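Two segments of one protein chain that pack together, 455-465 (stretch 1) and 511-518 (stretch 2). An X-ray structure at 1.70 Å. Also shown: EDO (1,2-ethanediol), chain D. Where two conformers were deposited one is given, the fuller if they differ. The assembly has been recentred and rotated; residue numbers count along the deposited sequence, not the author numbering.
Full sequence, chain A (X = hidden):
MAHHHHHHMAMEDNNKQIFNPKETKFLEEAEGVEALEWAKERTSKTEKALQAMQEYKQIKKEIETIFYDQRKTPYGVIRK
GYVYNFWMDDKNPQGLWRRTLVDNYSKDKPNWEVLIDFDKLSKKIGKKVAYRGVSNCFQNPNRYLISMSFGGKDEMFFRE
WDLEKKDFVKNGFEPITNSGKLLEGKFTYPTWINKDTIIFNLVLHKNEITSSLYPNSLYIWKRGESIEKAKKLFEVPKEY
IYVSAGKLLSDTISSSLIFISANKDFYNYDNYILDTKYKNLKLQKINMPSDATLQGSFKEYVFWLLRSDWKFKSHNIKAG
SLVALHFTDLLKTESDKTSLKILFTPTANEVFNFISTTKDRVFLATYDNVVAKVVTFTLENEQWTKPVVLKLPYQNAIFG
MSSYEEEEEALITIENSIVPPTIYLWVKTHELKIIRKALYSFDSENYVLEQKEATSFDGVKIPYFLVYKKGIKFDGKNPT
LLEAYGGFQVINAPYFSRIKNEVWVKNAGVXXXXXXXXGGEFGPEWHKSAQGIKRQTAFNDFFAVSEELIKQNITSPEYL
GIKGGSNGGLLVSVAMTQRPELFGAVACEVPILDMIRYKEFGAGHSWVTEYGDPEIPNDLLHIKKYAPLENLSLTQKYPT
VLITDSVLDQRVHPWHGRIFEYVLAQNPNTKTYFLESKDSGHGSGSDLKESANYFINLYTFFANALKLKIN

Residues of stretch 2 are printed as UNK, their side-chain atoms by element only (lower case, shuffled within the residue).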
ATOM      1  N   THR A 455      24.382  10.009  -8.553  1.00 20.41           N
ATOM      2  CA  THR A 455      24.874  10.992  -7.595  1.00 19.97           C
ATOM      3  C   THR A 455      23.976  12.203  -7.550  1.00 19.51           C
ATOM      4  O   THR A 455      23.790  12.947  -8.527  1.00 19.73           O
ATOM      5  CB  THR A 455      26.359  11.305  -7.845  1.00 21.09           C
ATOM      6  OG1 THR A 455      27.066  10.050  -7.819  1.00 21.05           O
ATOM      7  CG2 THR A 455      26.899  12.143  -6.760  1.00 21.71           C
ATOM      8  N   SER A 456      23.429  12.455  -6.379  1.00 19.24           N
ATOM      9  CA  SER A 456      22.498  13.561  -6.247  1.00 19.77           C
ATOM     10  C   SER A 456      23.243  14.861  -6.007  1.00 20.75           C
ATOM     11  O   SER A 456      24.497  14.888  -5.899  1.00 21.48           O
ATOM     12  CB  SER A 456      21.468  13.299  -5.169  1.00 18.95           C
ATOM     13  OG  SER A 456      20.332  14.177  -5.282  1.00 19.11           O
ATOM     14  N   PHE A 457      22.471  15.929  -5.975  1.00 21.66           N
ATOM     15  CA  PHE A 457      22.985  17.294  -5.845  1.00 22.76           C
ATOM     16  C   PHE A 457      23.919  17.531  -4.669  1.00 23.43           C
ATOM     17  O   PHE A 457      24.771  18.439  -4.765  1.00 24.63           O
ATOM     18  CB  PHE A 457      21.838  18.310  -5.760  1.00 23.83           C
ATOM     19  CG  PHE A 457      21.171  18.361  -4.412  1.00 23.63           C
ATOM     20  CD1 PHE A 457      20.456  17.261  -3.934  1.00 23.64           C
ATOM     21  CD2 PHE A 457      21.238  19.510  -3.599  1.00 25.08           C
ATOM     22  CE1 PHE A 457      19.811  17.282  -2.708  1.00 22.81           C
ATOM     23  CE2 PHE A 457      20.594  19.511  -2.345  1.00 24.68           C
ATOM     24  CZ  PHE A 457      19.884  18.421  -1.915  1.00 24.08           C
ATOM     25  N   ASP A 458      23.766  16.757  -3.591  1.00 22.25           N
ATOM     26  CA  ASP A 458      24.586  16.860  -2.354  1.00 22.47           C
ATOM     27  C   ASP A 458      25.618  15.737  -2.209  1.00 22.93           C
ATOM     28  O   ASP A 458      26.162  15.501  -1.122  1.00 23.75           O
ATOM     29  CB  ASP A 458      23.680  16.936  -1.101  1.00 21.66           C
ATOM     30  CG  ASP A 458      22.861  15.675  -0.886  1.00 20.73           C
ATOM     31  OD1 ASP A 458      22.883  14.795  -1.786  1.00 20.00           O
ATOM     32  OD2 ASP A 458      22.148  15.586   0.146  1.00 19.87           O
ATOM     33  N   GLY A 459      25.899  15.018  -3.294  1.00 23.31           N
ATOM     34  CA  GLY A 459      26.865  13.892  -3.263  1.00 23.42           C
ATOM     35  C   GLY A 459      26.345  12.519  -2.814  1.00 22.36           C
ATOM     36  O   GLY A 459      27.036  11.477  -3.018  1.00 22.77           O
ATOM     37  N   VAL A 460      25.159  12.481  -2.200  1.00 21.34           N
ATOM     38  CA  VAL A 460      24.490  11.216  -1.806  1.00 20.10           C
ATOM     39  C   VAL A 460      24.130  10.317  -3.014  1.00 19.58           C
ATOM     40  O   VAL A 460      23.599  10.770  -4.047  1.00 18.39           O
ATOM     41  CB  VAL A 460      23.206  11.528  -0.943  1.00 19.95           C
ATOM     42  CG1 VAL A 460      22.430  10.273  -0.556  1.00 19.23           C
ATOM     43  CG2 VAL A 460      23.550  12.273   0.353  1.00 20.37           C
ATOM     44  N   LYS A 461      24.499   9.035  -2.899  1.00 19.89           N
ATOM     45  CA  LYS A 461      24.135   8.018  -3.862  1.00 19.98           C
ATOM     46  C   LYS A 461      22.705   7.517  -3.734  1.00 18.82           C
ATOM     47  O   LYS A 461      22.256   7.092  -2.657  1.00 20.09           O
ATOM     48  CB  LYS A 461      25.094   6.828  -3.806  1.00 21.15           C
ATOM     49  CG  LYS A 461      26.586   7.133  -3.799  1.00 23.35           C
ATOM     50  CD  LYS A 461      27.058   7.896  -5.002  1.00 24.45           C
ATOM     51  CE  LYS A 461      28.584   8.030  -4.923  1.00 26.70           C
ATOM     52  NZ  LYS A 461      29.134   8.970  -5.910  1.00 28.75           N
ATOM     53  N   ILE A 462      22.018   7.478  -4.873  1.00 17.57           N
ATOM     54  CA  ILE A 462      20.622   7.136  -4.948  1.00 16.38           C
ATOM     55  C   ILE A 462      20.541   5.865  -5.767  1.00 15.94           C
ATOM     56  O   ILE A 462      20.911   5.865  -6.927  1.00 16.70           O
ATOM     57  CB  ILE A 462      19.815   8.258  -5.700  1.00 15.89           C
ATOM     58  CG1 ILE A 462      20.070   9.641  -5.066  1.00 16.24           C
ATOM     59  CG2 ILE A 462      18.327   7.946  -5.751  1.00 15.10           C
ATOM     60  CD1 ILE A 462      19.832   9.771  -3.577  1.00 15.99           C
ATOM     61  N   PRO A 463      20.034   4.787  -5.169  1.00 15.35           N
ATOM     62  CA  PRO A 463      19.887   3.556  -5.921  1.00 15.13           C
ATOM     63  C   PRO A 463      18.827   3.685  -6.985  1.00 14.94           C
ATOM     64  O   PRO A 463      17.827   4.393  -6.810  1.00 14.15           O
ATOM     65  CB  PRO A 463      19.375   2.548  -4.890  1.00 14.90           C
ATOM     66  CG  PRO A 463      19.652   3.138  -3.569  1.00 14.73           C
ATOM     67  CD  PRO A 463      19.601   4.637  -3.777  1.00 15.02           C
ATOM     68  N   TYR A 464      19.032   2.975  -8.077  1.00 15.11           N
ATOM     69  CA  TYR A 464      17.972   2.720  -9.001  1.00 15.28           C
ATOM     70  C   TYR A 464      18.155   1.360  -9.690  1.00 15.41           C
ATOM     71  O   TYR A 464      19.271   0.839  -9.791  1.00 16.29           O
ATOM     72  CB  TYR A 464      17.808   3.839 -10.042  1.00 15.78           C
ATOM     73  CG  TYR A 464      18.927   4.076 -11.037  1.00 16.84           C
ATOM     74  CD1 TYR A 464      20.018   4.905 -10.718  1.00 17.84           C
ATOM     75  CD2 TYR A 464      18.869   3.550 -12.295  1.00 17.48           C
ATOM     76  CE1 TYR A 464      21.034   5.191 -11.637  1.00 18.84           C
ATOM     77  CE2 TYR A 464      19.865   3.833 -13.216  1.00 18.65           C
ATOM     78  CZ  TYR A 464      20.941   4.663 -12.900  1.00 18.89           C
ATOM     79  OH  TYR A 464      21.935   4.853 -13.882  1.00 21.14           O
ATOM     80  N   PHE A 465      17.029   0.815 -10.111  1.00 15.36           N
ATOM     81  CA  PHE A 465      16.899  -0.464 -10.785  1.00 15.49           C
ATOM     82  C   PHE A 465      16.521  -0.272 -12.247  1.00 16.00           C
ATOM     83  O   PHE A 465      15.517   0.402 -12.592  1.00 15.91           O
ATOM     84  CB  PHE A 465      15.928  -1.352 -10.049  1.00 15.05           C
ATOM     85  CG  PHE A 465      16.435  -1.751  -8.708  1.00 15.37           C
ATOM     86  CD1 PHE A 465      17.217  -2.876  -8.549  1.00 15.70           C
ATOM     87  CD2 PHE A 465      16.184  -0.962  -7.607  1.00 14.99           C
ATOM     88  CE1 PHE A 465      17.722  -3.231  -7.285  1.00 15.42           C
ATOM     89  CE2 PHE A 465      16.694  -1.254  -6.378  1.00 15.33           C
ATOM     90  CZ  PHE A 465      17.432  -2.432  -6.176  1.00 15.33           C
ATOM     91  N   UNK A 511      12.630  -0.108 -18.307  1.00 15.84           N
ATOM     92  CA  UNK A 511      11.952   0.195 -17.045  0.50 15.40           C
ATOM     93  C   UNK A 511      12.958   0.669 -15.992  1.00 15.01           C
ATOM     94  O   UNK A 511      14.016   0.070 -15.828  1.00 14.99           O
ATOM     95  o   UNK A 511      10.058  -1.328 -17.264  0.50 15.73           O
ATOM     96  c   UNK A 511      11.235  -1.050 -16.512  0.50 15.19           C
ATOM     97  N   UNK A 512      12.600   1.724 -15.233  1.00 14.51           N
ATOM     98  CA  UNK A 512      13.486   2.195 -14.206  1.00 14.41           C
ATOM     99  C   UNK A 512      12.719   2.532 -12.953  1.00 14.03           C
ATOM    100  O   UNK A 512      11.657   3.124 -13.031  1.00 13.72           O
ATOM    101  c   UNK A 512      14.983   3.172 -15.955  1.00 15.54           C
ATOM    102  c   UNK A 512      15.343   3.826 -13.605  1.00 14.84           C
ATOM    103  c   UNK A 512      14.297   3.438 -14.631  1.00 14.87           C
ATOM    104  N   UNK A 513      13.281   2.107 -11.823  1.00 13.94           N
ATOM    105  CA  UNK A 513      12.727   2.427 -10.504  1.00 13.69           C
ATOM    106  C   UNK A 513      13.801   3.110  -9.691  1.00 13.69           C
ATOM    107  O   UNK A 513      14.855   2.520  -9.460  1.00 13.59           O
ATOM    108  c   UNK A 513      11.707  -0.169  -7.763  1.00 14.98           C
ATOM    109  c   UNK A 513      10.380   1.815  -8.452  1.00 15.20           C
ATOM    110  c   UNK A 513      11.750   1.240  -8.353  1.00 14.36           C
ATOM    111  c   UNK A 513      12.339   1.124  -9.764  1.00 13.98           C
ATOM    112  N   UNK A 514      13.499   4.301  -9.199  1.00 13.31           N
ATOM    113  CA  UNK A 514      14.437   5.117  -8.420  1.00 13.55           C
ATOM    114  C   UNK A 514      14.093   5.185  -6.919  1.00 13.09           C
ATOM    115  O   UNK A 514      13.020   5.592  -6.535  1.00 12.78           O
ATOM    116  c   UNK A 514      14.530   6.513  -9.003  1.00 14.03           C
ATOM    117  N   UNK A 515      15.038   4.784  -6.085  1.00 12.99           N
ATOM    118  CA  UNK A 515      14.843   4.728  -4.652  1.00 12.30           C
ATOM    119  C   UNK A 515      15.222   6.041  -3.990  1.00 11.99           C
ATOM    120  O   UNK A 515      16.155   6.187  -3.170  1.00 12.08           O
ATOM    121  o   UNK A 515      15.826   1.681  -5.590  1.00 14.39           O
ATOM    122  c   UNK A 515      15.161   2.232  -4.731  1.00 13.13           C
ATOM    123  n   UNK A 515      13.999   1.744  -4.293  1.00 12.68           N
ATOM    124  c   UNK A 515      15.639   3.526  -4.111  1.00 12.76           C
ATOM    125  N   UNK A 516      14.459   7.036  -4.347  1.00 11.84           N
ATOM    126  CA  UNK A 516      14.743   8.385  -3.904  1.00 11.75           C
ATOM    127  C   UNK A 516      14.462   8.650  -2.419  1.00 11.35           C
ATOM    128  O   UNK A 516      13.698   7.930  -1.749  1.00 10.71           O
ATOM    129  c   UNK A 516      11.572  10.281  -5.366  1.00 11.65           C
ATOM    130  c   UNK A 516      13.947   9.416  -4.749  1.00 11.92           C
ATOM    131  c   UNK A 516      14.293   9.211  -6.241  1.00 12.23           C
ATOM    132  c   UNK A 516      12.428   9.405  -4.426  1.00 11.30           C
ATOM    133  N   UNK A 517      15.127   9.660  -1.889  1.00 11.57           N
ATOM    134  CA  UNK A 517      14.887  10.022  -0.472  1.00 11.37           C
ATOM    135  C   UNK A 517      13.432  10.435  -0.243  1.00 10.95           C
ATOM    136  O   UNK A 517      12.730  10.764  -1.185  1.00 11.01           O
ATOM    137  n   UNK A 517      20.010  13.698  -1.779  1.00 15.48           N
ATOM    138  c   UNK A 517      17.257  10.409   0.285  1.00 12.43           C
ATOM    139  c   UNK A 517      19.740  13.054  -0.662  1.00 15.12           C
ATOM    140  c   UNK A 517      18.345  11.405   0.570  1.00 13.25           C
ATOM    141  n   UNK A 517      20.449  13.308   0.438  1.00 16.15           N
ATOM    142  c   UNK A 517      15.900  11.046   0.010  1.00 11.98           C
ATOM    143  n   UNK A 517      18.749  12.163  -0.631  1.00 14.16           N
ATOM    144  N   UNK A 518      12.959  10.377   1.017  1.00 10.58           N
ATOM    145  CA  UNK A 518      11.520  10.444   1.333  1.00  9.98           C
ATOM    146  C   UNK A 518      11.028   9.010   1.566  1.00  9.53           C
ATOM    147  O   UNK A 518      10.082   8.739   2.313  1.00  9.18           O
TER
HETATM  148  C1  EDO D 803      23.411   4.179  -0.871  1.00 35.63           C
HETATM  149  O1  EDO D 803      24.711   3.955  -0.294  1.00 37.07           O
HETATM  150  C2  EDO D 803      22.687   5.255  -0.091  1.00 33.98           C
HETATM  151  O2  EDO D 803      23.370   6.496  -0.221  1.00 32.53           O

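Position 511 carries one carbon and then one oxygen. Its CB comes no nearer to stretch 1 than 6.0 Å, at Phe465 O. A single CH2 bearing a hydroxyl is serine, Ser511.

Position 512 has three carbons, with the first carrying the other two. One of these branch carbons lies 3.8 Å from Tyr464 CD2. A fork at CB with no further atoms is valine, and the contact atom is CG1 of Val512. Its CA also makes a CA-H...O contact with Phe465 O, at 3.2 Å.

Position 513 has four carbons, forked at the second. Its CB is 4.4 Å from Phe465 CB, on the same face of the sheet. A chain that forks one carbon beyond CB is leucine, Leu513. Its backbone pairs with Phe465 twice: Phe465 N donates to Leu513 O at 2.8 Å, and Leu513 N donates to Phe465 O at 2.9 Å.

Position 514 has a single carbon. This CB is 4.4 Å from Tyr464 CB, and the two CA atoms are 4.3 Å apart. The residue is alanine, Ala514. This close spacing is typical of an antiparallel non-hydrogen-bonded pair.

Position 515 has two carbons, the second carrying one oxygen and one nitrogen. The oxygen lies 3.2 Å from Phe465 CE2, at the ring edge, and 3.7 Å from Pro463 CB. A short amide is asparagine, Asn515, and that oxygen is OD1. The backbone N of Asn515 donates to Pro463 O at 2.9 Å.

Position 516 has four carbons, forked at the first, with one arm two carbons long. Its CA-to-CB bond points away from stretch 1, yet one branch carbon, the shorter arm, lies 4.3 Å from Ile462 CG2. That is isoleucine, Ile516.

Position 517 has three carbons, a nitrogen, and then a carbon carrying two more nitrogens. The two end nitrogens face the carboxylate of Asp458. This guanidinium identifies arginine, Arg517. Arg517 NH1 donates to Asp458 OD2 at 2.9 Å, and Arg517 NH2 to Asp458 OD1 at 3.1 Å. Val460 CB lies over one face of the group.

Position 518 has no side-chain atoms and is glycine, Gly518. Its phi of 99° and psi of -32° would jam a CB against the preceding carbonyl oxygen.

The strands run antiparallel, joined by two backbone hydrogen bonds between Phe465 and Leu513, with Tyr464 and Ala514 on one face and Phe465 and Leu513 on the other. A third, from Asn515 N to Pro463 O, lies just past the strand. Beyond it, Arg517 reaches the Ser456-Gly459 type I turn and grips Asp458 in a two-pronged salt bridge. The two stretches together bury 563 Å².

Stretch 2 (511-518) SVLANIRG
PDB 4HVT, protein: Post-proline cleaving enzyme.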